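Local atomic coordinates of type III effector HopU1 (Pseudomonas syringae pv. tomato, PDB entry 3U0J), a protein that probably transfers ADP-ribose from NAD+ to arginine side chains of target proteins, as an ADP-ribosyltransferase effector linked to plant immunity. Residues 70-75 and 91-96; 49-54 and 63-68; 202-205 and 209-212. All blocks are in the same frame, centred on the assembly; numbering follows the deposited sequence.

How the interactions relate
Interactions 2, 1 and 3 follow one another along the chain in that order. Interactions 1 and 2 share helix 65-71. Interaction 2 joins the end of helix 41-52 to the start of helix 65-71. Interaction 1 joins the far end of helix 65-71 to helix 89-99. Their centres lie about 11 Å apart and they touch, with Ser93 and Tyr96 packed on Leu63, Ile65 and Leu68. Interaction 3 stands apart, in the loop between strands 199-201 and 218-224. Its centre is about 30 Å from that of interaction 1 and about 34 Å from that of interaction 2. Two contacts thus lie among the N-terminal helices, and the third in the strand-rich ADP-ribosyltransferase region.

Interaction 1. Residues 70-75 and 91-96; sequences DKFSDK and ECSAIY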
# COMPACT_ATOMS: atom_id res chain seq x y z
N ASP A 70 -8.53 -19.00 5.16
CA ASP A 70 -9.79 -19.65 4.97
C ASP A 70 -10.75 -18.76 4.16
O ASP A 70 -11.32 -19.19 3.17
CB ASP A 70 -10.37 -20.00 6.32
CG ASP A 70 -11.51 -20.95 6.20
OD1 ASP A 70 -11.26 -22.05 5.64
OD2 ASP A 70 -12.63 -20.60 6.64
N LYS A 71 -10.89 -17.51 4.55
CA LYS A 71 -11.81 -16.65 3.84
C LYS A 71 -11.32 -16.45 2.41
O LYS A 71 -12.12 -16.31 1.49
CB LYS A 71 -12.03 -15.32 4.59
CG LYS A 71 -11.43 -14.08 3.96
CD LYS A 71 -12.02 -12.83 4.60
CE LYS A 71 -12.03 -11.64 3.65
NZ LYS A 71 -13.39 -11.00 3.57
N PHE A 72 -10.00 -16.48 2.21
CA PHE A 72 -9.45 -16.22 0.89
C PHE A 72 -9.20 -17.46 0.03
O PHE A 72 -8.69 -17.35 -1.09
CB PHE A 72 -8.21 -15.32 0.99
CG PHE A 72 -8.54 -13.88 1.30
CD1 PHE A 72 -7.98 -13.24 2.41
CD2 PHE A 72 -9.43 -13.17 0.51
CE1 PHE A 72 -8.28 -11.92 2.72
CE2 PHE A 72 -9.73 -11.86 0.81
CZ PHE A 72 -9.15 -11.23 1.92
N SER A 73 -9.57 -18.62 0.54
CA SER A 73 -9.46 -19.86 -0.22
C SER A 73 -10.88 -20.31 -0.50
O SER A 73 -11.12 -21.12 -1.39
CB SER A 73 -8.70 -20.93 0.57
OG SER A 73 -9.42 -21.36 1.71
N ASP A 74 -11.81 -19.76 0.27
CA ASP A 74 -13.24 -20.00 0.11
C ASP A 74 -13.60 -19.97 -1.36
O ASP A 74 -13.34 -19.00 -2.05
CB ASP A 74 -14.04 -18.94 0.88
CG ASP A 74 -15.53 -19.30 1.03
OD1 ASP A 74 -16.16 -19.74 0.04
OD2 ASP A 74 -16.07 -19.08 2.14
N LYS A 75 -14.20 -21.06 -1.82
CA LYS A 75 -14.56 -21.26 -3.21
C LYS A 75 -15.45 -20.14 -3.78
O LYS A 75 -15.35 -19.82 -4.97
CB LYS A 75 -15.16 -22.66 -3.37
CG LYS A 75 -16.32 -22.81 -4.30
CD LYS A 75 -17.66 -22.75 -3.56
CE LYS A 75 -18.83 -22.67 -4.56
NZ LYS A 75 -20.21 -22.82 -3.96
N GLU A 91 -1.60 -14.29 -1.05
CA GLU A 91 -1.50 -12.95 -1.61
C GLU A 91 -2.66 -12.08 -1.15
O GLU A 91 -2.47 -10.93 -0.73
CB GLU A 91 -1.40 -12.99 -3.13
CG GLU A 91 -0.00 -13.32 -3.60
CD GLU A 91 0.05 -14.11 -4.90
OE1 GLU A 91 -1.01 -14.57 -5.37
OE2 GLU A 91 1.16 -14.25 -5.45
N CYS A 92 -3.86 -12.63 -1.19
CA CYS A 92 -5.00 -11.89 -0.65
C CYS A 92 -4.70 -11.48 0.79
O CYS A 92 -4.89 -10.33 1.15
CB CYS A 92 -6.27 -12.73 -0.71
SG CYS A 92 -6.79 -13.03 -2.39
N SER A 93 -4.21 -12.43 1.57
CA SER A 93 -3.90 -12.21 2.99
C SER A 93 -2.86 -11.11 3.18
O SER A 93 -2.96 -10.30 4.11
CB SER A 93 -3.42 -13.51 3.65
OG SER A 93 -4.39 -14.53 3.52
N ALA A 94 -1.85 -11.08 2.32
CA ALA A 94 -0.82 -10.07 2.42
C ALA A 94 -1.47 -8.70 2.15
O ALA A 94 -1.21 -7.74 2.87
CB ALA A 94 0.28 -10.35 1.45
N ILE A 95 -2.33 -8.61 1.15
CA ILE A 95 -2.99 -7.32 0.92
C ILE A 95 -3.84 -6.95 2.14
O ILE A 95 -3.73 -5.85 2.68
CB ILE A 95 -3.91 -7.36 -0.28
CG1 ILE A 95 -3.12 -7.45 -1.57
CG2 ILE A 95 -4.78 -6.12 -0.29
CD1 ILE A 95 -4.00 -7.79 -2.74
N TYR A 96 -4.68 -7.88 2.57
CA TYR A 96 -5.54 -7.66 3.73
C TYR A 96 -4.72 -7.15 4.92
O TYR A 96 -5.01 -6.10 5.47
CB TYR A 96 -6.28 -8.94 4.11
CG TYR A 96 -7.30 -8.76 5.22
CD1 TYR A 96 -6.91 -8.79 6.56
CD2 TYR A 96 -8.65 -8.60 4.94
CE1 TYR A 96 -7.84 -8.65 7.58
CE2 TYR A 96 -9.59 -8.46 5.95
CZ TYR A 96 -9.19 -8.48 7.27
OH TYR A 96 -10.12 -8.32 8.29
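At the C-terminal end of helix 65-71, Phe72 in the following turn packs its ring on helix 89-99, against Cys92 and Tyr96. Cys92 CB lies over one face of the Phe72 ring, 3.5 Å from the ring centroid and 22° off the normal. This is a CH-pi contact. Cys92 SG reaches the same ring more obliquely, at 4.5 Å from the centroid and 35° off the normal, in a sulfur-aromatic contact. Phe72 CG is anti to the carbonyl carbon (chi1 -74°), which carries the ring out toward helix 89-99. The opposite ring face is covered from within the same segment, where Lys71 CG stands 3.8 Å above the plane. The ring is thus sandwiched between the Lys71 chain and Cys92. Farther out on the ring, Phe72 CE1 is 3.8 Å from Tyr96 CB, and the two side chains cross at about a right angle. Ser93 OG lies 4.0 Å from Phe72 CD1. Its polar partner is Pro89 O, one helical turn back; toward the ring it makes a packing contact. The chain turns out of its helix here: Asp70 O accepts from both Ser73 N and Asp74 N, and Asp74 is the N-cap of helix 75-80. Phe77 of that helix meets the Phe72 ring edge-to-face. Helix 89-99 is backed in turn by helix 145-162, on which Glu91 and Ile95 pack, and by Phe47 of helix 41-52, which touches Ser93 and Ala94.

Interaction 2. Residues 49-54 and 63-68; sequences RFAARL and LSIDDL
Ala51 and Ala52 meet Ile65 without any flat group between them, and two flat groups nearby, those of Arg53 and Asp67, are met from within their own segments. The Arg53 guanidinium has Arg49 O over the centre of one face, 3.8 Å above its plane. Asp67 OD2 accepts the N-H of Ser64 on its anti side, 31° out of the carboxylate plane. The contact itself is aliphatic. Ile65 turns its two branches to two neighbouring residues. Ile65 CG1 is anti to the backbone N (chi1 -173°), and Ala51 CB lies 3.7 Å from Ile65 CG1. The other branch faces the next residue, with Ile65 CG2 3.7 Å from Ala52 CA. Small alanine side chains let the isoleucine come close to the backbone of helix 41-52. A water links the same two segments: it donates to Ala51 O at 2.9 Å and accepts from Ile65 N at 3.0 Å. Ala51 O also accepts from Leu54 N, so two donors grip this carbonyl near the end of its helix. On the partner side, Ser64 is the N-cap of helix 65-71 and forms a capping box with Asp67. Ser64 N donates to Asp67 OD2 at 3.0 Å and 165°. The return bond, from Asp67 N to Ser64 OG, is weak at 3.3 Å. Ile65 N is a first-turn amide with no carbonyl of its own helix before it, and the water takes its place as acceptor. Ile65 also packs on Phe47 and Tyr48 of helix 41-52 and on Ser93 of helix 89-99. Tyr48 OH bonds Asp66 OD1.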
# COMPACT_ATOMS: atom_id res chain seq x y z
N ARG A 49 4.21 -18.81 7.46
CA ARG A 49 4.94 -18.88 8.72
C ARG A 49 5.23 -17.49 9.27
O ARG A 49 5.24 -17.29 10.48
CB ARG A 49 6.26 -19.67 8.57
CG ARG A 49 6.13 -21.19 8.76
CD ARG A 49 5.15 -21.57 9.90
NE ARG A 49 4.65 -22.93 9.70
CZ ARG A 49 3.73 -23.51 10.47
NH1 ARG A 49 3.23 -22.84 11.50
NH2 ARG A 49 3.33 -24.76 10.20
N PHE A 50 5.48 -16.54 8.38
CA PHE A 50 5.72 -15.16 8.77
C PHE A 50 4.49 -14.64 9.43
O PHE A 50 4.55 -14.08 10.53
CB PHE A 50 6.04 -14.28 7.56
CG PHE A 50 5.83 -12.79 7.81
CD1 PHE A 50 6.81 -12.02 8.44
CD2 PHE A 50 4.66 -12.16 7.42
CE1 PHE A 50 6.62 -10.65 8.67
CE2 PHE A 50 4.47 -10.80 7.64
CZ PHE A 50 5.46 -10.05 8.27
N ALA A 51 3.36 -14.81 8.75
CA ALA A 51 2.11 -14.22 9.19
C ALA A 51 1.59 -14.89 10.44
O ALA A 51 0.79 -14.30 11.20
CB ALA A 51 1.07 -14.29 8.08
N ALA A 52 2.02 -16.12 10.67
CA ALA A 52 1.47 -16.91 11.75
C ALA A 52 2.02 -16.38 13.05
O ALA A 52 1.42 -16.56 14.11
CB ALA A 52 1.81 -18.37 11.59
N ARG A 53 3.15 -15.70 12.95
CA ARG A 53 3.81 -15.13 14.12
C ARG A 53 3.35 -13.72 14.47
O ARG A 53 3.68 -13.23 15.54
CB ARG A 53 5.33 -15.13 13.94
CG ARG A 53 6.02 -16.44 14.34
CD ARG A 53 7.54 -16.23 14.41
NE ARG A 53 8.01 -15.52 13.21
CZ ARG A 53 8.53 -16.12 12.14
NH1 ARG A 53 8.68 -17.45 12.13
NH2 ARG A 53 8.91 -15.40 11.09
N LEU A 54 2.61 -13.07 13.58
CA LEU A 54 2.11 -11.73 13.87
C LEU A 54 1.16 -11.73 15.06
O LEU A 54 0.44 -12.69 15.30
CB LEU A 54 1.40 -11.13 12.65
CG LEU A 54 2.17 -10.92 11.35
CD1 LEU A 54 1.24 -10.41 10.22
CD2 LEU A 54 3.29 -9.98 11.59
N LEU A 63 -8.56 -11.38 12.85
CA LEU A 63 -8.48 -12.55 11.99
C LEU A 63 -7.06 -13.03 11.89
O LEU A 63 -6.19 -12.27 11.46
CB LEU A 63 -8.94 -12.19 10.59
CG LEU A 63 -10.44 -11.93 10.47
CD1 LEU A 63 -10.80 -11.67 9.01
CD2 LEU A 63 -11.22 -13.11 11.03
N SER A 64 -6.81 -14.29 12.26
CA SER A 64 -5.48 -14.86 12.14
C SER A 64 -5.18 -15.29 10.71
O SER A 64 -6.04 -15.26 9.83
CB SER A 64 -5.31 -16.06 13.07
OG SER A 64 -6.20 -17.10 12.71
N ILE A 65 -3.94 -15.68 10.46
CA ILE A 65 -3.60 -16.09 9.13
C ILE A 65 -4.47 -17.28 8.73
O ILE A 65 -4.87 -17.40 7.59
CB ILE A 65 -2.08 -16.39 8.99
CG1 ILE A 65 -1.70 -16.66 7.53
CG2 ILE A 65 -1.69 -17.57 9.86
CD1 ILE A 65 -2.21 -15.62 6.54
N ASP A 66 -4.79 -18.15 9.69
CA ASP A 66 -5.64 -19.29 9.37
C ASP A 66 -7.03 -18.79 8.99
O ASP A 66 -7.57 -19.17 7.95
CB ASP A 66 -5.71 -20.29 10.52
CG ASP A 66 -4.41 -21.05 10.73
OD1 ASP A 66 -3.60 -21.11 9.77
OD2 ASP A 66 -4.20 -21.59 11.84
N ASP A 67 -7.61 -17.93 9.81
CA ASP A 67 -8.86 -17.29 9.44
C ASP A 67 -8.79 -16.65 8.05
O ASP A 67 -9.75 -16.70 7.28
CB ASP A 67 -9.25 -16.23 10.46
CG ASP A 67 -9.46 -16.81 11.84
OD1 ASP A 67 -9.91 -17.98 11.94
OD2 ASP A 67 -9.19 -16.07 12.82
N LEU A 68 -7.67 -16.02 7.71
CA LEU A 68 -7.58 -15.38 6.41
C LEU A 68 -7.43 -16.40 5.30
O LEU A 68 -8.10 -16.30 4.26
CB LEU A 68 -6.42 -14.40 6.36
CG LEU A 68 -6.67 -13.16 7.21
CD1 LEU A 68 -5.44 -12.29 7.19
CD2 LEU A 68 -7.91 -12.42 6.71
O HOH W 1 -1.84 -14.73 12.43

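Interaction 3. Residues 202-205 and 209-212; sequences RIKD and VFEP
Asp205 and Phe210 bring their CA atoms to 7.3 Å as the irregular chain after strand 199-201 bends back on itself. Lys204 lies across one face of the Phe210 ring. Its chain bends at chi3 (91°), which sets CE over the ring centre, 3.7 Å from the centroid. Lys204 NZ stands above the same face, 4.5 Å from the centroid and 9° off the normal, so the contact is both CH-pi and cation-pi. Beside it two acids approach: Asp205 OD1 is 3.6 Å from Glu211 OE1, with the carboxylate planes 80° apart. One water donates to both of these oxygens, 2.7 Å from Asp205 OD1 and 2.7 Å from Glu211 OE1, and probably eases the repulsion. A second water donates to Lys204 O and Glu211 OE2 and accepts from Val209 N at 2.7 Å, tying the two arms of the loop. Val209 and Phe210 pack on Ala219 of strand 218-224. Strand 199-201 reads Ser-Thr-Thr, consistent with the Ser-Thr-Ser motif of arginine-modifying ADP-ribosyltransferases, and this solvent-bridged surface loop directly follows it.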
# COMPACT_ATOMS: atom_id res chain seq x y z
N ARG A 202 -9.87 6.07 -5.01
CA ARG A 202 -10.64 6.61 -6.13
C ARG A 202 -11.59 7.74 -5.72
O ARG A 202 -11.97 8.58 -6.55
CB ARG A 202 -11.44 5.50 -6.79
CG ARG A 202 -10.68 4.74 -7.84
CD ARG A 202 -11.56 3.64 -8.42
NE ARG A 202 -11.57 2.49 -7.53
CZ ARG A 202 -11.78 1.24 -7.93
NH1 ARG A 202 -12.02 1.00 -9.22
NH2 ARG A 202 -11.75 0.24 -7.04
N ILE A 203 -11.97 7.77 -4.45
CA ILE A 203 -12.98 8.70 -3.97
C ILE A 203 -12.36 9.96 -3.35
O ILE A 203 -11.74 9.90 -2.28
CB ILE A 203 -13.88 8.01 -2.94
CG1 ILE A 203 -14.25 6.59 -3.40
CG2 ILE A 203 -15.11 8.84 -2.67
CD1 ILE A 203 -14.73 5.66 -2.25
N LYS A 204 -12.56 11.10 -4.02
CA LYS A 204 -12.06 12.37 -3.52
C LYS A 204 -12.35 12.56 -2.04
O LYS A 204 -11.47 12.96 -1.28
CB LYS A 204 -12.62 13.54 -4.33
CG LYS A 204 -11.65 14.08 -5.34
CD LYS A 204 -12.21 15.26 -6.14
CE LYS A 204 -11.88 16.60 -5.48
NZ LYS A 204 -12.27 17.77 -6.35
N ASP A 205 -13.57 12.28 -1.61
CA ASP A 205 -13.90 12.50 -0.20
C ASP A 205 -13.01 11.72 0.75
O ASP A 205 -12.70 12.19 1.85
CB ASP A 205 -15.37 12.21 0.09
CG ASP A 205 -16.27 13.34 -0.35
OD1 ASP A 205 -15.74 14.41 -0.74
OD2 ASP A 205 -17.51 13.17 -0.32
N VAL A 209 -9.12 15.80 2.39
CA VAL A 209 -8.26 16.96 2.23
C VAL A 209 -9.01 18.12 1.67
O VAL A 209 -8.81 19.26 2.08
CB VAL A 209 -7.16 16.72 1.20
CG1 VAL A 209 -5.84 17.24 1.71
CG2 VAL A 209 -7.10 15.25 0.80
N PHE A 210 -9.85 17.84 0.68
CA PHE A 210 -10.39 18.89 -0.17
C PHE A 210 -11.38 19.84 0.48
O PHE A 210 -11.29 21.05 0.30
CB PHE A 210 -10.99 18.29 -1.43
CG PHE A 210 -9.97 17.84 -2.41
CD1 PHE A 210 -9.67 16.51 -2.56
CD2 PHE A 210 -9.29 18.77 -3.18
CE1 PHE A 210 -8.73 16.10 -3.46
CE2 PHE A 210 -8.35 18.37 -4.09
CZ PHE A 210 -8.06 17.04 -4.23
N GLU A 211 -12.32 19.31 1.23
CA GLU A 211 -13.27 20.19 1.87
C GLU A 211 -12.69 20.72 3.17
O GLU A 211 -12.10 19.98 3.95
CB GLU A 211 -14.63 19.50 2.11
CG GLU A 211 -14.54 18.08 2.68
CD GLU A 211 -14.03 17.05 1.67
OE1 GLU A 211 -14.06 17.33 0.44
OE2 GLU A 211 -13.60 15.95 2.10
N PRO A 212 -12.80 22.03 3.39
CA PRO A 212 -12.55 22.42 4.77
C PRO A 212 -13.69 21.79 5.55
O PRO A 212 -14.75 21.56 4.96
CB PRO A 212 -12.68 23.94 4.74
CG PRO A 212 -12.48 24.32 3.27
CD PRO A 212 -13.09 23.19 2.51
O HOH W 2 -11.08 15.07 0.67
O HOH W 3 -14.10 16.15 -1.94